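Local coordinates for Dye type peroxidase A (Streptomyces lividans 1326, PDB 6GZW), which uses a haem cofactor to oxidise substrates, probably including dyes, at the expense of hydrogen peroxide, as a dye-decolourising peroxidase, at the interface of chains A and B. Sequence-based numbering; all coordinates share one arbitrary frame. Chains: chain A/B, Dye type peroxidase A.

Contact 1: the interface of chains A and B. Residues chain A 29, 139, 142, 158, 160; chain B 162, 307-309.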
loop_
_atom_site.group_PDB
_atom_site.type_symbol
_atom_site.label_atom_id
_atom_site.label_comp_id
_atom_site.label_asym_id
_atom_site.label_seq_id
_atom_site.Cartn_x
_atom_site.Cartn_y
_atom_site.Cartn_z
ATOM N N ARG A 29 0.814 -1.114 -7.306
ATOM C CA ARG A 29 0.328 -1.919 -6.201
ATOM C C ARG A 29 0.496 -3.387 -6.523
ATOM O O ARG A 29 0.165 -3.796 -7.622
ATOM C CB ARG A 29 -1.143 -1.597 -5.962
ATOM C CG ARG A 29 -1.780 -2.332 -4.814
ATOM C CD ARG A 29 -0.953 -2.224 -3.561
ATOM N NE ARG A 29 -1.779 -2.372 -2.390
ATOM C CZ ARG A 29 -1.331 -2.436 -1.157
ATOM N NH1 ARG A 29 -0.026 -2.374 -0.896
ATOM N NH2 ARG A 29 -2.193 -2.556 -0.169
ATOM N N PHE A 139 -6.891 -4.917 -4.645
ATOM C CA PHE A 139 -7.460 -5.633 -3.499
ATOM C C PHE A 139 -8.626 -6.536 -3.930
ATOM O O PHE A 139 -8.724 -7.705 -3.555
ATOM C CB PHE A 139 -7.949 -4.704 -2.413
ATOM C CG PHE A 139 -8.481 -5.456 -1.230
ATOM C CD1 PHE A 139 -7.615 -5.995 -0.297
ATOM C CD2 PHE A 139 -9.842 -5.753 -1.125
ATOM C CE1 PHE A 139 -8.076 -6.797 0.743
ATOM C CE2 PHE A 139 -10.305 -6.548 -0.093
ATOM C CZ PHE A 139 -9.446 -7.050 0.864
ATOM N N LEU A 142 -7.147 -9.618 -5.409
ATOM C CA LEU A 142 -6.624 -10.491 -4.343
ATOM C C LEU A 142 -7.734 -11.249 -3.629
ATOM O O LEU A 142 -7.669 -12.462 -3.433
ATOM C CB LEU A 142 -5.840 -9.673 -3.310
ATOM C CG LEU A 142 -5.386 -10.413 -2.040
ATOM C CD1 LEU A 142 -4.451 -11.581 -2.326
ATOM C CD2 LEU A 142 -4.776 -9.443 -1.057
ATOM N N GLN A 158 1.075 -14.255 2.468
ATOM C CA GLN A 158 0.641 -13.170 1.588
ATOM C C GLN A 158 1.378 -11.908 1.958
ATOM O O GLN A 158 1.536 -11.597 3.178
ATOM C CB GLN A 158 -0.877 -12.979 1.662
ATOM C CG GLN A 158 -1.454 -12.055 0.576
ATOM C CD GLN A 158 -1.529 -10.614 1.015
ATOM O OE1 GLN A 158 -2.164 -10.322 2.004
ATOM N NE2 GLN A 158 -0.942 -9.709 0.246
ATOM N N ASN A 160 2.156 -7.659 0.732
ATOM C CA ASN A 160 1.783 -6.480 -0.017
ATOM C C ASN A 160 3.008 -5.719 -0.475
ATOM O O ASN A 160 3.980 -5.619 0.257
ATOM C CB ASN A 160 1.029 -5.486 0.858
ATOM C CG ASN A 160 -0.269 -6.036 1.408
ATOM O OD1 ASN A 160 -0.928 -6.906 0.786
ATOM N ND2 ASN A 160 -0.670 -5.500 2.591
ATOM N N PHE B 162 -4.554 2.803 2.149
ATOM C CA PHE B 162 -4.627 3.141 0.757
ATOM C C PHE B 162 -6.026 3.557 0.374
ATOM O O PHE B 162 -7.011 3.299 1.104
ATOM C CB PHE B 162 -4.176 1.963 -0.100
ATOM C CG PHE B 162 -4.944 0.691 0.142
ATOM C CD1 PHE B 162 -6.212 0.463 -0.429
ATOM C CD2 PHE B 162 -4.434 -0.265 0.998
ATOM C CE1 PHE B 162 -6.900 -0.725 -0.181
ATOM C CE2 PHE B 162 -5.107 -1.435 1.278
ATOM C CZ PHE B 162 -6.341 -1.672 0.692
ATOM N N HIS B 307 -5.316 -3.282 4.403
ATOM C CA HIS B 307 -5.224 -4.713 4.350
ATOM C C HIS B 307 -3.814 -5.134 4.758
ATOM O O HIS B 307 -2.863 -4.770 4.072
ATOM C CB HIS B 307 -5.545 -5.271 2.963
ATOM C CG HIS B 307 -5.296 -6.741 2.888
ATOM N ND1 HIS B 307 -6.050 -7.650 3.592
ATOM C CD2 HIS B 307 -4.304 -7.450 2.292
ATOM C CE1 HIS B 307 -5.569 -8.866 3.384
ATOM N NE2 HIS B 307 -4.496 -8.767 2.611
ATOM N N ASP B 308 -3.690 -5.914 5.839
ATOM C CA ASP B 308 -2.394 -6.327 6.398
ATOM C C ASP B 308 -2.206 -7.853 6.497
ATOM O O ASP B 308 -1.443 -8.360 7.321
ATOM C CB ASP B 308 -2.229 -5.685 7.784
ATOM C CG ASP B 308 -2.101 -4.182 7.709
ATOM O OD1 ASP B 308 -1.402 -3.674 6.824
ATOM O OD2 ASP B 308 -2.673 -3.495 8.540
ATOM N N GLY B 309 -2.952 -8.602 5.709
ATOM C CA GLY B 309 -2.720 -10.028 5.588
ATOM C C GLY B 309 -3.872 -10.869 6.013
ATOM O O GLY B 309 -4.991 -10.371 6.257
#
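B:His307 reaches across to A:Gln158, tip to tip, in this part of the two-fold interface of a dye-decolourising (Dyp-type) peroxidase. The structure alone does not show whether this dimer forms in solution. The imidazole belongs to strand 304-310 of chain B. It packs against helix 135-149 and strand 153-162 of chain A, and this is the tightly packed part. Its CG is anti to the backbone N (chi1 174°), which sends the ring towards chain A. B:His307 NE2 donates to A:Gln158 OE1 at 2.9 Å. The acceptor lies close to the imidazole plane, but NE2 sits above the carbonyl plane of the amide. A:Gln158 is steadied in turn by A:Asn160: NE2 of the first donates to OD1 of the second at 2.9 Å, nearly straight at 172°. The other branch of A:Asn160, ND2, donates to the backbone O of B:His307 at 2.7 Å. This bond is more bent, at 130°. A:Phe139 turns its edge, CE1 first, onto one face of the imidazole, 3.5 Å from B:His307 CG; the backbone N of B:Gly309 lies over the other face, towards the rim. A:Leu142 adds its CD2 branch, 3.7 Å from B:His307 NE2. An alanine in place of B:His307 would probably leave A:Gln158 OE1 without its donor and open a gap beside A:Phe139 and A:Leu142. Contact is looser towards B:Phe162. There the A:Arg29 chain, bent at chi2, brings only NH2 near the ring, 3.4 Å from B:Phe162 CD2. The guanidinium is turned well away from parallel with the ring. At the other end, little of B:Asp308 is buried by chain A, and its carboxylate turns away.

Contact 2: the interface of chains A and B. Residues chain A 2-4, 6, 167; chain B 2-4.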
loop_
_atom_site.group_PDB
_atom_site.type_symbol
_atom_site.label_atom_id
_atom_site.label_comp_id
_atom_site.label_asym_id
_atom_site.label_seq_id
_atom_site.Cartn_x
_atom_site.Cartn_y
_atom_site.Cartn_z
ATOM N N THR A 2 -0.535 12.738 -22.346
ATOM C CA THR A 2 -1.144 11.550 -21.727
ATOM C C THR A 2 -2.165 11.992 -20.662
ATOM O O THR A 2 -1.794 12.725 -19.748
ATOM C CB THR A 2 -0.084 10.636 -21.079
ATOM O OG1 THR A 2 0.996 10.403 -22.005
ATOM C CG2 THR A 2 -0.699 9.303 -20.675
ATOM N N PRO A 3 -3.444 11.581 -20.795
ATOM C CA PRO A 3 -4.399 12.052 -19.794
ATOM C C PRO A 3 -4.347 11.248 -18.461
ATOM O O PRO A 3 -3.914 10.097 -18.445
ATOM C CB PRO A 3 -5.753 11.845 -20.490
ATOM C CG PRO A 3 -5.540 10.679 -21.357
ATOM C CD PRO A 3 -4.102 10.703 -21.796
ATOM N N LEU A 4 -4.784 11.873 -17.366
ATOM C CA LEU A 4 -4.822 11.208 -16.057
ATOM C C LEU A 4 -5.663 9.914 -16.099
ATOM O O LEU A 4 -5.316 8.895 -15.470
ATOM C CB LEU A 4 -5.342 12.170 -14.973
ATOM C CG LEU A 4 -5.398 11.665 -13.517
ATOM C CD1 LEU A 4 -4.042 11.150 -13.042
ATOM C CD2 LEU A 4 -5.930 12.751 -12.592
ATOM N N SER A 6 -5.717 7.665 -18.166
ATOM C CA SER A 6 -4.924 6.498 -18.593
ATOM C C SER A 6 -4.534 5.545 -17.457
ATOM O O SER A 6 -4.342 4.352 -17.678
ATOM C CB SER A 6 -3.651 6.925 -19.359
ATOM O OG SER A 6 -2.799 7.652 -18.513
ATOM N N GLY A 167 2.365 8.982 -13.446
ATOM C CA GLY A 167 2.188 10.431 -13.293
ATOM C C GLY A 167 2.937 11.099 -12.148
ATOM O O GLY A 167 2.924 12.314 -12.039
ATOM N N THR B 2 -7.353 16.742 -17.935
ATOM C CA THR B 2 -6.373 16.677 -16.833
ATOM C C THR B 2 -5.208 15.778 -17.246
ATOM O O THR B 2 -5.391 14.602 -17.541
ATOM C CB THR B 2 -6.993 16.207 -15.503
ATOM O OG1 THR B 2 -8.176 16.959 -15.243
ATOM C CG2 THR B 2 -6.034 16.452 -14.357
ATOM N N PRO B 3 -3.990 16.329 -17.303
ATOM C CA PRO B 3 -2.879 15.473 -17.715
ATOM C C PRO B 3 -2.442 14.481 -16.603
ATOM O O PRO B 3 -2.571 14.786 -15.407
ATOM C CB PRO B 3 -1.772 16.479 -18.003
ATOM C CG PRO B 3 -2.046 17.597 -17.062
ATOM C CD PRO B 3 -3.546 17.703 -16.998
ATOM N N LEU B 4 -1.925 13.331 -17.013
ATOM C CA LEU B 4 -1.389 12.322 -16.073
ATOM C C LEU B 4 -0.377 12.929 -15.099
ATOM O O LEU B 4 -0.397 12.650 -13.913
ATOM C CB LEU B 4 -0.737 11.172 -16.865
ATOM C CG LEU B 4 -0.087 10.033 -16.051
ATOM C CD1 LEU B 4 -1.126 9.372 -15.151
ATOM C CD2 LEU B 4 0.529 8.983 -16.975
#
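B:Leu4 and A:Thr2 are joined through their backbones where the two N-terminal segments meet. B:Leu4 N donates to A:Thr2 O at 2.8 Å, and the bond is almost straight. The exchanged pair, A:Leu4 N to B:Thr2 O, has the same length. Between them A:Pro3 and B:Pro3 form an antiparallel beta bridge. Each Leu4 N-H meets the Thr2 carbonyl of the other chain, one residue to either side of the bridging prolines. The proline nitrogens carry no hydrogen and take no part. The chains come close here, with the two Leu4 CA atoms 3.6 Å apart.

The side chain of B:Leu4 can be followed outwards from this bridge. CB is close to the acceptor of its own backbone bond, 3.4 Å from A:Thr2 O, and also nears A:Pro3 O. CG is anti to the backbone N (chi1 179°), which carries the branch point to A:Gly167, 3.6 Å from its CA. CD1 continues along the same glycine, near its N and CA. CD2 turns to the other side of the tip and meets the A:Thr2 methyl CG2 at 3.9 Å. It also touches A:Ser6 OG. That hydroxyl has its own partner, donating to A:Pro3 O at 2.7 Å, nearly along the C=O axis. The bond ties the start of helix 6-9 to the bridging segment. The B:Leu4 side chain runs alongside A:Thr2, whereas the two Leu4 side chains are set nearly perpendicular. A:Leu4 CD1 approaches B:Leu4 CD1 at 4.0 Å.

Residues 2-4 of each chain are loop, just ahead of helix 6-9. A:Gly167 lies on another loop, which follows strand 153-162 in the sequence.

Contact 1 and contact 2 belong to the same two-fold interface, with the centres of their C-alpha atoms about 26 Å apart. They share no residue. Strand 153-162 lends residues to contact 1 from both chains, and the loop after it brings a glycine to contact 2. The two patches differ in kind. Contact 1 relies mainly on side chains of folded strands and a helix, whereas contact 2 pairs extended N-terminal segments through their backbones. Residues 2-4 of the two chains meet across the interface, which may help hold the pair together. Two-fold symmetry repeats the contacts with the chains exchanged.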